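Local coordinates for pullulanase (Klebsiella oxytoca, PDB 2YOC), which hydrolyses the alpha-1,6-glucosidic links of pullulan and related branched alpha-glucans, and is a substrate of a type 2 secretion system, at residues 73-77 against 102-106; 109-115 against 126-132. All coordinates share one frame; numbering follows the deposited sequence.

Interaction 1: residues 73-77 against 102-106; sequences CDALS and IPLNK
The carbonyl oxygen of Ala75 takes the N-H of Asn105 in the shortest polar bond here, Asn105 N to Ala75 O at 2.8 Å, nearly straight at 167° and with the donor tilted a little from the carbonyl plane. A second backbone bond lies two residues back along 102-106: Ser77 N gives its hydrogen to Pro103 O at 3.1 Å, and is more bent. The pair brackets Leu104 and makes a single beta bridge between Leu76 and Leu104.

Beyond the bridge Lys106 reaches back across Ala75. Its CG lies 3.8 Å from Ala75 CB, and a bend at the last torsion (chi4 -66°) turns the ammonium toward Asp74, where Lys106 NZ and Asp74 OD1 form a salt bridge of 3.0 Å. The nitrogen comes from above the carboxylate, 67° out of its plane. On the buried side Leu104 sets CD2 against Ala75 CB at 3.6 Å; Ile111 and Phe131 close round these two residues.

The bridge joins the loop after strand 63-68 to the end of strand 99-103 in the pullulanase-associated domain, whose sequence family belongs to the transthyretin clan. Separately, the Leu104 backbone bonds to Asn40, next to strand 41-46. Two directional main-chain bonds and an apolar contact thus make the join, while the ion pair between the partly exposed Asp74 and Lys106 adds a less directional, probably modest attraction.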
loop_
_atom_site.group_PDB
_atom_site.type_symbol
_atom_site.label_atom_id
_atom_site.label_comp_id
_atom_site.label_asym_id
_atom_site.label_seq_id
_atom_site.Cartn_x
_atom_site.Cartn_y
_atom_site.Cartn_z
ATOM N N CYS B 73 21.652 31.998 -41.675
ATOM C CA CYS B 73 22.805 31.661 -42.529
ATOM C C CYS B 73 22.400 30.936 -43.827
ATOM O O CYS B 73 22.308 29.702 -43.864
ATOM C CB CYS B 73 23.859 30.880 -41.740
ATOM S SG CYS B 73 24.627 31.799 -40.368
ATOM N N ASP B 74 22.187 31.725 -44.897
ATOM C CA ASP B 74 21.718 31.263 -46.211
ATOM C C ASP B 74 22.723 31.322 -47.397
ATOM O O ASP B 74 22.342 31.006 -48.534
ATOM C CB ASP B 74 20.383 31.965 -46.572
ATOM C CG ASP B 74 20.318 33.482 -46.351
ATOM O OD1 ASP B 74 21.366 34.089 -46.018
ATOM O OD2 ASP B 74 19.218 34.059 -46.508
ATOM N N ALA B 75 24.001 31.678 -47.133
ATOM C CA ALA B 75 25.044 31.813 -48.165
ATOM C C ALA B 75 25.508 30.508 -48.868
ATOM O O ALA B 75 26.265 30.586 -49.839
ATOM C CB ALA B 75 26.230 32.597 -47.613
ATOM N N LEU B 76 25.034 29.327 -48.410
ATOM C CA LEU B 76 25.372 28.011 -48.980
ATOM C C LEU B 76 24.862 27.836 -50.417
ATOM O O LEU B 76 23.850 28.433 -50.799
ATOM C CB LEU B 76 24.808 26.869 -48.112
ATOM C CG LEU B 76 25.415 26.661 -46.735
ATOM C CD1 LEU B 76 24.547 27.280 -45.641
ATOM C CD2 LEU B 76 25.601 25.213 -46.461
ATOM N N SER B 77 25.555 27.002 -51.202
ATOM C CA SER B 77 25.152 26.686 -52.560
ATOM C C SER B 77 24.873 25.191 -52.614
ATOM O O SER B 77 25.783 24.384 -52.400
ATOM C CB SER B 77 26.231 27.098 -53.553
ATOM O OG SER B 77 26.020 26.547 -54.843
ATOM N N ILE B 102 33.662 23.966 -49.386
ATOM C CA ILE B 102 32.219 24.221 -49.451
ATOM C C ILE B 102 31.860 25.278 -50.504
ATOM O O ILE B 102 32.347 26.404 -50.407
ATOM C CB ILE B 102 31.621 24.523 -48.042
ATOM C CG1 ILE B 102 31.818 23.329 -47.090
ATOM C CG2 ILE B 102 30.134 24.910 -48.109
ATOM C CD1 ILE B 102 32.266 23.706 -45.765
ATOM N N PRO B 103 30.986 24.944 -51.490
ATOM C CA PRO B 103 30.605 25.948 -52.507
ATOM C C PRO B 103 29.601 26.980 -51.989
ATOM O O PRO B 103 28.636 26.639 -51.296
ATOM C CB PRO B 103 30.028 25.106 -53.643
ATOM C CG PRO B 103 29.496 23.874 -52.963
ATOM C CD PRO B 103 30.308 23.648 -51.715
ATOM N N LEU B 104 29.838 28.248 -52.330
ATOM C CA LEU B 104 28.992 29.345 -51.883
ATOM C C LEU B 104 28.123 29.975 -52.957
ATOM O O LEU B 104 28.381 29.826 -54.153
ATOM C CB LEU B 104 29.838 30.419 -51.204
ATOM C CG LEU B 104 29.991 30.256 -49.719
ATOM C CD1 LEU B 104 31.402 30.339 -49.325
ATOM C CD2 LEU B 104 29.277 31.272 -48.995
ATOM N N ASN B 105 27.070 30.662 -52.507
ATOM C CA ASN B 105 26.117 31.421 -53.308
ATOM C C ASN B 105 26.622 32.886 -53.317
ATOM O O ASN B 105 26.811 33.477 -54.385
ATOM C CB ASN B 105 24.694 31.220 -52.714
ATOM C CG ASN B 105 23.695 32.371 -52.660
ATOM O OD1 ASN B 105 23.988 33.552 -52.895
ATOM N ND2 ASN B 105 22.474 32.036 -52.271
ATOM N N LYS B 106 26.891 33.432 -52.116
ATOM C CA LYS B 106 27.402 34.787 -51.891
ATOM C C LYS B 106 28.615 34.790 -50.934
ATOM O O LYS B 106 28.613 34.063 -49.933
ATOM C CB LYS B 106 26.287 35.748 -51.393
ATOM C CG LYS B 106 25.562 35.319 -50.116
ATOM C CD LYS B 106 24.590 36.374 -49.613
ATOM C CE LYS B 106 23.947 36.002 -48.293
ATOM N NZ LYS B 106 23.063 34.807 -48.420
#

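Interaction 2: residues 109-115 against 126-132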
loop_
_atom_site.group_PDB
_atom_site.type_symbol
_atom_site.label_atom_id
_atom_site.label_comp_id
_atom_site.label_asym_id
_atom_site.label_seq_id
_atom_site.Cartn_x
_atom_site.Cartn_y
_atom_site.Cartn_z
ATOM N N GLY B 109 27.628 37.322 -45.696
ATOM C CA GLY B 109 26.760 36.569 -44.799
ATOM C C GLY B 109 27.450 35.501 -43.979
ATOM O O GLY B 109 28.543 35.730 -43.453
ATOM N N CYS B 110 26.789 34.333 -43.839
ATOM C CA CYS B 110 27.268 33.193 -43.044
ATOM C C CYS B 110 26.725 31.838 -43.533
ATOM O O CYS B 110 25.826 31.802 -44.376
ATOM C CB CYS B 110 26.983 33.410 -41.558
ATOM S SG CYS B 110 25.226 33.589 -41.154
ATOM N N ILE B 111 27.256 30.728 -42.976
ATOM C CA ILE B 111 26.870 29.349 -43.309
ATOM C C ILE B 111 26.656 28.492 -42.044
ATOM O O ILE B 111 27.325 28.729 -41.030
ATOM C CB ILE B 111 27.906 28.700 -44.266
ATOM C CG1 ILE B 111 29.350 28.836 -43.711
ATOM C CG2 ILE B 111 27.781 29.289 -45.675
ATOM C CD1 ILE B 111 30.428 27.877 -44.284
ATOM N N ASN B 112 25.735 27.494 -42.107
ATOM C CA ASN B 112 25.450 26.564 -40.993
ATOM C C ASN B 112 26.185 25.232 -41.206
ATOM O O ASN B 112 25.835 24.470 -42.114
ATOM C CB ASN B 112 23.943 26.292 -40.833
ATOM C CG ASN B 112 23.079 27.492 -40.581
ATOM O OD1 ASN B 112 23.064 28.066 -39.483
ATOM N ND2 ASN B 112 22.274 27.834 -41.572
ATOM N N VAL B 113 27.194 24.955 -40.366
ATOM C CA VAL B 113 27.985 23.724 -40.440
ATOM C C VAL B 113 27.800 22.864 -39.181
ATOM O O VAL B 113 27.936 23.352 -38.058
ATOM C CB VAL B 113 29.496 23.987 -40.695
ATOM C CG1 VAL B 113 30.197 22.731 -41.211
ATOM C CG2 VAL B 113 29.714 25.160 -41.642
ATOM N N ILE B 114 27.498 21.579 -39.382
ATOM C CA ILE B 114 27.423 20.599 -38.309
ATOM C C ILE B 114 28.450 19.567 -38.702
ATOM O O ILE B 114 28.290 18.868 -39.706
ATOM C CB ILE B 114 26.015 19.997 -38.034
ATOM C CG1 ILE B 114 25.038 21.081 -37.522
ATOM C CG2 ILE B 114 26.124 18.848 -37.018
ATOM C CD1 ILE B 114 23.573 20.789 -37.737
ATOM N N VAL B 115 29.545 19.544 -37.960
ATOM C CA VAL B 115 30.653 18.631 -38.195
ATOM C C VAL B 115 30.303 17.262 -37.575
ATOM O O VAL B 115 29.940 17.197 -36.400
ATOM C CB VAL B 115 31.966 19.264 -37.669
ATOM C CG1 VAL B 115 33.120 18.266 -37.688
ATOM C CG2 VAL B 115 32.319 20.522 -38.463
ATOM N N ASP B 126 25.895 24.067 -32.921
ATOM C CA ASP B 126 25.716 24.258 -34.356
ATOM C C ASP B 126 26.601 25.454 -34.727
ATOM O O ASP B 126 26.415 26.556 -34.193
ATOM C CB ASP B 126 24.243 24.555 -34.701
ATOM C CG ASP B 126 23.219 23.533 -34.251
ATOM O OD1 ASP B 126 23.625 22.448 -33.782
ATOM O OD2 ASP B 126 22.009 23.818 -34.373
ATOM N N LEU B 127 27.603 25.224 -35.580
ATOM C CA LEU B 127 28.516 26.284 -35.986
ATOM C C LEU B 127 27.843 27.251 -36.948
ATOM O O LEU B 127 26.991 26.850 -37.750
ATOM C CB LEU B 127 29.785 25.712 -36.639
ATOM C CG LEU B 127 30.599 24.702 -35.840
ATOM C CD1 LEU B 127 31.513 23.894 -36.761
ATOM C CD2 LEU B 127 31.400 25.382 -34.737
ATOM N N ARG B 128 28.219 28.529 -36.849
ATOM C CA ARG B 128 27.747 29.592 -37.724
ATOM C C ARG B 128 28.986 30.378 -38.120
ATOM O O ARG B 128 29.545 31.106 -37.295
ATOM C CB ARG B 128 26.669 30.454 -37.045
ATOM C CG ARG B 128 25.260 29.867 -37.160
ATOM C CD ARG B 128 24.201 30.800 -36.589
ATOM N NE ARG B 128 22.834 30.326 -36.839
ATOM C CZ ARG B 128 21.738 30.852 -36.290
ATOM N NH1 ARG B 128 21.832 31.876 -35.447
ATOM N NH2 ARG B 128 20.540 30.357 -36.576
ATOM N N VAL B 129 29.479 30.138 -39.352
ATOM C CA VAL B 129 30.698 30.758 -39.881
ATOM C C VAL B 129 30.401 32.131 -40.510
ATOM O O VAL B 129 29.990 32.199 -41.668
ATOM C CB VAL B 129 31.489 29.810 -40.838
ATOM C CG1 VAL B 129 32.784 30.457 -41.335
ATOM C CG2 VAL B 129 31.779 28.467 -40.178
ATOM N N ALA B 130 30.630 33.217 -39.747
ATOM C CA ALA B 130 30.416 34.583 -40.211
ATOM C C ALA B 130 31.626 35.054 -41.005
ATOM O O ALA B 130 32.695 35.265 -40.432
ATOM C CB ALA B 130 30.160 35.506 -39.028
ATOM N N PHE B 131 31.459 35.211 -42.335
ATOM C CA PHE B 131 32.511 35.643 -43.275
ATOM C C PHE B 131 33.016 37.083 -43.044
ATOM O O PHE B 131 34.034 37.480 -43.622
ATOM C CB PHE B 131 32.081 35.417 -44.734
ATOM C CG PHE B 131 31.575 34.030 -45.066
ATOM C CD1 PHE B 131 32.404 32.918 -44.946
ATOM C CD2 PHE B 131 30.277 33.839 -45.525
ATOM C CE1 PHE B 131 31.948 31.642 -45.281
ATOM C CE2 PHE B 131 29.813 32.558 -45.840
ATOM C CZ PHE B 131 30.658 31.471 -45.728
ATOM N N GLY B 132 32.300 37.825 -42.196
ATOM C CA GLY B 132 32.635 39.176 -41.762
ATOM C C GLY B 132 33.455 39.154 -40.483
ATOM O O GLY B 132 33.790 40.212 -39.947
#
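Phe131 folds back against Gly109, Cys110 and Ile111, and its side chain can be followed outward from the backbone. CB and CG both lie near Gly109 O, and CD2 comes closer still, 3.3 Å from that oxygen. Farther round the ring, CE2 approaches Cys110 CA at 3.8 Å, and CZ reaches Ile111, 3.6 Å from its CG1. Ile111 CG1 sits between the backbone N and the carbonyl carbon (chi1 52°), which brings it within touching distance of both Phe131 CZ and Val129 CB; the Ile111 and Phe131 side chains cross at about a right angle. Val129 O lies over one ring face, and Arg137 makes a cation-pi contact with the ring.

Gly109 O also accepts the N-H of Phe131, in the carbonyl plane, with Phe131 N to Gly109 O at 3.2 Å. Along the antiparallel hairpin, Val113 and Leu127 form a hydrogen-bonded pair, with Leu127 N to Val113 O at 3.1 Å. On the other sheet face Arg128 stays extended and offers NE to Asn112 OD1, a weak bond of 3.5 Å at the guanidinium edge. Asn112 ND2 is held more firmly by Trp68 O and Asn70 OD1.

The hairpin completes a three-stranded antiparallel sheet with strand 63-68. Ile111, Val113, Leu127 and Val129 give it an apolar face toward strands 41-46 and 138-141 of the other sheet, whereas Asn112 and Arg128 make the reverse polar, with Arg128 packing on Asn84 of the second subunit.

Interactions 1 and 2 follow one another along the chain, their centres about 10 Å apart, and a disulfide joins them: Cys73 SG and Cys110 SG are 2.0 Å apart. Apolar packing adds to this covalent tie, with Leu104 CD2 3.4 Å from Phe131 CE2, so the Leu104 side chain of 102-106 and the Phe131 ring of 126-132 share one core. Asn112 ND2 also packs 3.0 Å from Cys73 O. Both contacts belong to the pullulanase-associated domain, and together they join its two small sheets. Their centres lie about 43 and 35 Å from the centre of the chain, and none of their segments supplies a ligand to the calcium ions.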